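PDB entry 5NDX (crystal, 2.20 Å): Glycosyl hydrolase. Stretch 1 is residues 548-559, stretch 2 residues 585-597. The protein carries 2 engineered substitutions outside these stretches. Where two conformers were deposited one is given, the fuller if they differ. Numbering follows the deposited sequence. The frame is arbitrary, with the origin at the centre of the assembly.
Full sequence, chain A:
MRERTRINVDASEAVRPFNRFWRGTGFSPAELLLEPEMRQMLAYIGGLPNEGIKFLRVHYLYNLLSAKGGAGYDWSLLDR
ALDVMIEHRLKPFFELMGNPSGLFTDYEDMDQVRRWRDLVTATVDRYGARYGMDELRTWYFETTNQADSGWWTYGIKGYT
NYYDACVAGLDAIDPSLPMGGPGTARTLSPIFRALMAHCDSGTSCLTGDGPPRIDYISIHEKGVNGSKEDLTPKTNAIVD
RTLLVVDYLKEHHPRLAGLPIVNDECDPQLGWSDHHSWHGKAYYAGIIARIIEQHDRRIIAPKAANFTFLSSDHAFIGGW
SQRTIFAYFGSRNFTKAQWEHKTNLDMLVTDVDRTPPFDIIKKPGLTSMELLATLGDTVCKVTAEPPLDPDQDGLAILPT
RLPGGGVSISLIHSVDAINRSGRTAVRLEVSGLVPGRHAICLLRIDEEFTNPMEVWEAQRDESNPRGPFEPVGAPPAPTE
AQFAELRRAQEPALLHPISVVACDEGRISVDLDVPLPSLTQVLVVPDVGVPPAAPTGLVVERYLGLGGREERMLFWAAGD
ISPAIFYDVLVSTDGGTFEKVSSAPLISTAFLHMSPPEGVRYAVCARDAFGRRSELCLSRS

Stretch 1 548-559: GREERMLFWAAG
Stretch 2 585-597: PLISTAFLHMSPP

The contact is a two-stranded antiparallel β pairing, closed at one end by a tryptophan packed over a threonine and at the other by arginine and proline side chains. The strand that runs through Glu-550 to Ala-557 lies at 163° to strand 590-594, with axes 4.6 Å apart at closest approach. Register is fixed by CA pairs: Glu-551 with Met-594, Met-553 with Leu-592 and Phe-555 with Ala-590 lie about 4.5 Å apart as non-hydrogen-bonded pairs, whereas Arg-552 with His-593 (5.1 Å) and Leu-554 with Phe-591 (5.0 Å) are hydrogen-bonded pairs. In the latter, Arg-552 N to His-593 O, His-593 N to Arg-552 O and Leu-554 N to Phe-591 O each measure 2.8 Å, and Phe-591 N to Leu-554 O 2.9 Å, all at 160-171°. Ser-595 N extends the ladder to Glu-550 O (2.8 Å), although Ser-595 has left extended geometry (phi/psi 56/64).

On the face carrying Met-553, that residue (chi1 t, chi2 p, chi3 t) brings CE to 3.7 Å from Ala-590 CB and SD to 3.9 Å from Leu-592 CB. On the same face, Met-594 CE (chi1 m, chi2 t, chi3 p) lies over the Arg-549 guanidinium, 3.3 Å from Arg-549 NE, while that NE salt-bridges Glu-551 OE2 through a weak 3.3 Å hydrogen bond. On the other face, Arg-552 (m, m, t) bonds from NH1 to Glu-550 OE1 and to Glu-551 O, both 2.8 Å; Pro-596 CG covers its guanidinium, 3.9 Å from Arg-552 CZ.

Thr-589 (phi/psi -95/59, chi1 p) joins Trp-556 twice by hydrogen bonds: Trp-556 N to Thr-589 O at 3.2 Å, and Thr-589 OG1 to Trp-556 O at 2.8 Å. With Trp-556 at chi1 65° and chi2 93°, Thr-589 CB sits 3.6 Å from the centroid of its five-membered ring, 15° off the normal, a CH-pi contact. Leu-586 CD1 meets the indole edge, 4.0 Å from Trp-556 CH2.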

# COMPACT_ATOMS: atom_id res chain seq x y z
N GLY A 548 -4.15 -29.27 1.81
CA GLY A 548 -4.73 -29.50 0.48
C GLY A 548 -6.22 -29.19 0.34
O GLY A 548 -6.88 -29.75 -0.53
N ARG A 549 -6.76 -28.30 1.17
CA ARG A 549 -8.16 -27.84 1.02
C ARG A 549 -8.38 -27.02 -0.26
O ARG A 549 -7.56 -26.17 -0.61
CB ARG A 549 -8.49 -26.99 2.24
CG ARG A 549 -9.87 -26.33 2.25
CD ARG A 549 -10.07 -25.40 3.45
NE ARG A 549 -8.81 -24.75 3.88
CZ ARG A 549 -8.05 -25.08 4.94
NH1 ARG A 549 -8.42 -26.05 5.80
NH2 ARG A 549 -6.91 -24.42 5.14
N GLU A 550 -9.51 -27.23 -0.94
CA GLU A 550 -9.81 -26.51 -2.16
C GLU A 550 -10.19 -25.10 -1.80
O GLU A 550 -10.97 -24.88 -0.88
CB GLU A 550 -10.98 -27.15 -2.94
CG GLU A 550 -10.62 -28.45 -3.68
CD GLU A 550 -9.70 -28.21 -4.86
OE1 GLU A 550 -9.80 -27.15 -5.53
OE2 GLU A 550 -8.85 -29.09 -5.15
N GLU A 551 -9.62 -24.13 -2.50
CA GLU A 551 -9.99 -22.72 -2.26
C GLU A 551 -10.14 -22.01 -3.59
O GLU A 551 -9.54 -22.42 -4.60
CB GLU A 551 -8.93 -22.00 -1.41
CG GLU A 551 -8.77 -22.56 -0.01
CD GLU A 551 -7.70 -21.89 0.85
OE1 GLU A 551 -6.88 -21.13 0.31
OE2 GLU A 551 -7.70 -22.17 2.06
N ARG A 552 -10.89 -20.91 -3.57
CA ARG A 552 -11.03 -20.03 -4.75
C ARG A 552 -10.81 -18.57 -4.37
O ARG A 552 -11.48 -18.07 -3.49
CB ARG A 552 -12.44 -20.18 -5.31
CG ARG A 552 -12.81 -21.61 -5.73
CD ARG A 552 -12.00 -22.08 -6.94
NE ARG A 552 -12.35 -23.47 -7.32
CZ ARG A 552 -11.83 -24.59 -6.80
NH1 ARG A 552 -10.90 -24.58 -5.85
NH2 ARG A 552 -12.26 -25.75 -7.23
N MET A 553 -9.87 -17.91 -5.02
CA MET A 553 -9.66 -16.50 -4.87
C MET A 553 -10.48 -15.77 -5.93
O MET A 553 -10.34 -16.08 -7.12
CB MET A 553 -8.20 -16.16 -5.06
CG MET A 553 -7.86 -14.71 -4.80
SD MET A 553 -8.13 -14.39 -3.03
CE MET A 553 -8.24 -12.62 -3.06
N LEU A 554 -11.31 -14.83 -5.48
CA LEU A 554 -12.11 -13.96 -6.34
C LEU A 554 -11.48 -12.56 -6.36
O LEU A 554 -11.02 -12.04 -5.30
CB LEU A 554 -13.54 -13.86 -5.82
CG LEU A 554 -14.52 -15.00 -6.08
CD1 LEU A 554 -14.02 -16.30 -5.48
CD2 LEU A 554 -15.91 -14.70 -5.50
N PHE A 555 -11.47 -11.95 -7.53
CA PHE A 555 -10.97 -10.58 -7.76
C PHE A 555 -11.95 -9.93 -8.73
O PHE A 555 -12.40 -10.58 -9.66
CB PHE A 555 -9.57 -10.64 -8.38
CG PHE A 555 -8.98 -9.29 -8.70
CD1 PHE A 555 -8.70 -8.36 -7.66
CD2 PHE A 555 -8.63 -8.94 -10.03
CE1 PHE A 555 -8.08 -7.13 -7.93
CE2 PHE A 555 -8.04 -7.69 -10.32
CZ PHE A 555 -7.76 -6.78 -9.26
N TRP A 556 -12.29 -8.66 -8.52
CA TRP A 556 -13.24 -7.94 -9.35
C TRP A 556 -12.92 -6.47 -9.30
O TRP A 556 -11.93 -6.08 -8.68
CB TRP A 556 -14.68 -8.26 -8.94
CG TRP A 556 -15.10 -7.84 -7.60
CD1 TRP A 556 -15.71 -6.68 -7.26
CD2 TRP A 556 -15.01 -8.62 -6.41
NE1 TRP A 556 -15.99 -6.68 -5.93
CE2 TRP A 556 -15.58 -7.86 -5.38
CE3 TRP A 556 -14.48 -9.87 -6.12
CZ2 TRP A 556 -15.61 -8.29 -4.05
CZ3 TRP A 556 -14.57 -10.35 -4.79
CH2 TRP A 556 -15.13 -9.53 -3.78
N ALA A 557 -13.74 -5.64 -9.93
CA ALA A 557 -13.56 -4.20 -9.95
C ALA A 557 -14.86 -3.58 -9.50
O ALA A 557 -15.92 -4.17 -9.68
CB ALA A 557 -13.21 -3.72 -11.40
N ALA A 558 -14.79 -2.41 -8.88
CA ALA A 558 -15.96 -1.62 -8.51
C ALA A 558 -16.67 -1.14 -9.80
O ALA A 558 -16.01 -0.86 -10.79
CB ALA A 558 -15.53 -0.37 -7.67
N GLY A 559 -18.00 -1.07 -9.77
CA GLY A 559 -18.79 -0.62 -10.90
C GLY A 559 -18.61 0.86 -11.12
O GLY A 559 -18.76 1.36 -12.24
N PRO A 585 -18.85 -7.60 5.55
CA PRO A 585 -18.91 -6.73 4.38
C PRO A 585 -17.53 -6.29 3.91
O PRO A 585 -16.67 -5.91 4.72
CB PRO A 585 -19.66 -5.50 4.90
CG PRO A 585 -20.47 -6.03 6.03
CD PRO A 585 -19.59 -7.03 6.68
N LEU A 586 -17.28 -6.40 2.61
CA LEU A 586 -15.95 -6.23 2.09
C LEU A 586 -15.85 -4.85 1.54
O LEU A 586 -16.65 -4.48 0.66
CB LEU A 586 -15.68 -7.22 0.98
CG LEU A 586 -15.71 -8.69 1.42
CD1 LEU A 586 -15.90 -9.58 0.19
CD2 LEU A 586 -14.42 -9.02 2.21
N ILE A 587 -14.87 -4.08 1.94
CA ILE A 587 -14.63 -2.82 1.21
C ILE A 587 -13.66 -2.93 0.02
O ILE A 587 -13.62 -2.02 -0.82
CB ILE A 587 -14.22 -1.64 2.09
CG1 ILE A 587 -12.91 -1.93 2.78
CG2 ILE A 587 -15.30 -1.32 3.10
CD1 ILE A 587 -12.46 -0.74 3.60
N SER A 588 -12.87 -4.00 -0.04
CA SER A 588 -11.96 -4.25 -1.14
C SER A 588 -12.58 -5.30 -2.06
O SER A 588 -13.38 -6.12 -1.63
CB SER A 588 -10.56 -4.75 -0.62
OG SER A 588 -9.81 -3.61 -0.11
N THR A 589 -12.16 -5.30 -3.31
CA THR A 589 -12.75 -6.13 -4.34
C THR A 589 -11.99 -7.41 -4.51
O THR A 589 -11.53 -7.72 -5.59
CB THR A 589 -12.79 -5.35 -5.65
OG1 THR A 589 -11.46 -5.07 -6.07
CG2 THR A 589 -13.56 -4.06 -5.46
N ALA A 590 -11.91 -8.18 -3.43
CA ALA A 590 -11.21 -9.44 -3.42
C ALA A 590 -11.76 -10.31 -2.29
O ALA A 590 -12.23 -9.80 -1.28
CB ALA A 590 -9.71 -9.22 -3.26
N PHE A 591 -11.80 -11.61 -2.51
CA PHE A 591 -12.31 -12.53 -1.51
C PHE A 591 -11.78 -13.93 -1.69
O PHE A 591 -11.85 -14.49 -2.77
CB PHE A 591 -13.84 -12.53 -1.54
CG PHE A 591 -14.46 -13.45 -0.53
CD1 PHE A 591 -14.45 -13.14 0.81
CD2 PHE A 591 -15.02 -14.68 -0.93
CE1 PHE A 591 -15.04 -14.00 1.77
CE2 PHE A 591 -15.58 -15.54 0.02
CZ PHE A 591 -15.60 -15.20 1.37
N LEU A 592 -11.25 -14.51 -0.62
CA LEU A 592 -10.81 -15.88 -0.62
C LEU A 592 -11.94 -16.79 -0.09
O LEU A 592 -12.36 -16.63 1.05
CB LEU A 592 -9.50 -16.10 0.20
CG LEU A 592 -9.21 -17.59 -0.09
CD1 LEU A 592 -8.07 -17.85 -1.03
CD2 LEU A 592 -9.35 -18.57 1.03
N HIS A 593 -12.46 -17.71 -0.92
CA HIS A 593 -13.49 -18.65 -0.48
C HIS A 593 -12.92 -20.05 -0.26
O HIS A 593 -12.25 -20.57 -1.15
CB HIS A 593 -14.59 -18.80 -1.55
CG HIS A 593 -15.78 -19.58 -1.06
ND1 HIS A 593 -16.41 -20.55 -1.81
CD2 HIS A 593 -16.41 -19.55 0.15
CE1 HIS A 593 -17.42 -21.04 -1.11
NE2 HIS A 593 -17.43 -20.48 0.09
N MET A 594 -13.20 -20.65 0.88
CA MET A 594 -12.73 -21.99 1.28
C MET A 594 -13.81 -23.05 0.95
O MET A 594 -15.00 -22.82 1.19
CB MET A 594 -12.43 -22.00 2.79
CG MET A 594 -11.56 -20.83 3.32
SD MET A 594 -11.36 -20.75 5.14
CE MET A 594 -10.29 -22.18 5.31
N SER A 595 -13.39 -24.20 0.43
CA SER A 595 -14.26 -25.38 0.23
C SER A 595 -15.50 -25.08 -0.61
O SER A 595 -16.61 -25.13 -0.11
CB SER A 595 -14.65 -25.95 1.59
OG SER A 595 -13.46 -26.24 2.31
N PRO A 596 -15.32 -24.71 -1.87
CA PRO A 596 -16.49 -24.52 -2.70
C PRO A 596 -17.27 -25.83 -2.87
O PRO A 596 -16.66 -26.88 -2.96
CB PRO A 596 -15.90 -24.12 -4.06
CG PRO A 596 -14.54 -24.69 -4.06
CD PRO A 596 -14.07 -24.61 -2.65
N PRO A 597 -18.61 -25.76 -2.92
CA PRO A 597 -19.37 -26.97 -3.24
C PRO A 597 -19.16 -27.37 -4.70
O PRO A 597 -18.51 -26.65 -5.47
CB PRO A 597 -20.81 -26.55 -2.97
CG PRO A 597 -20.84 -25.08 -3.27
CD PRO A 597 -19.46 -24.55 -2.94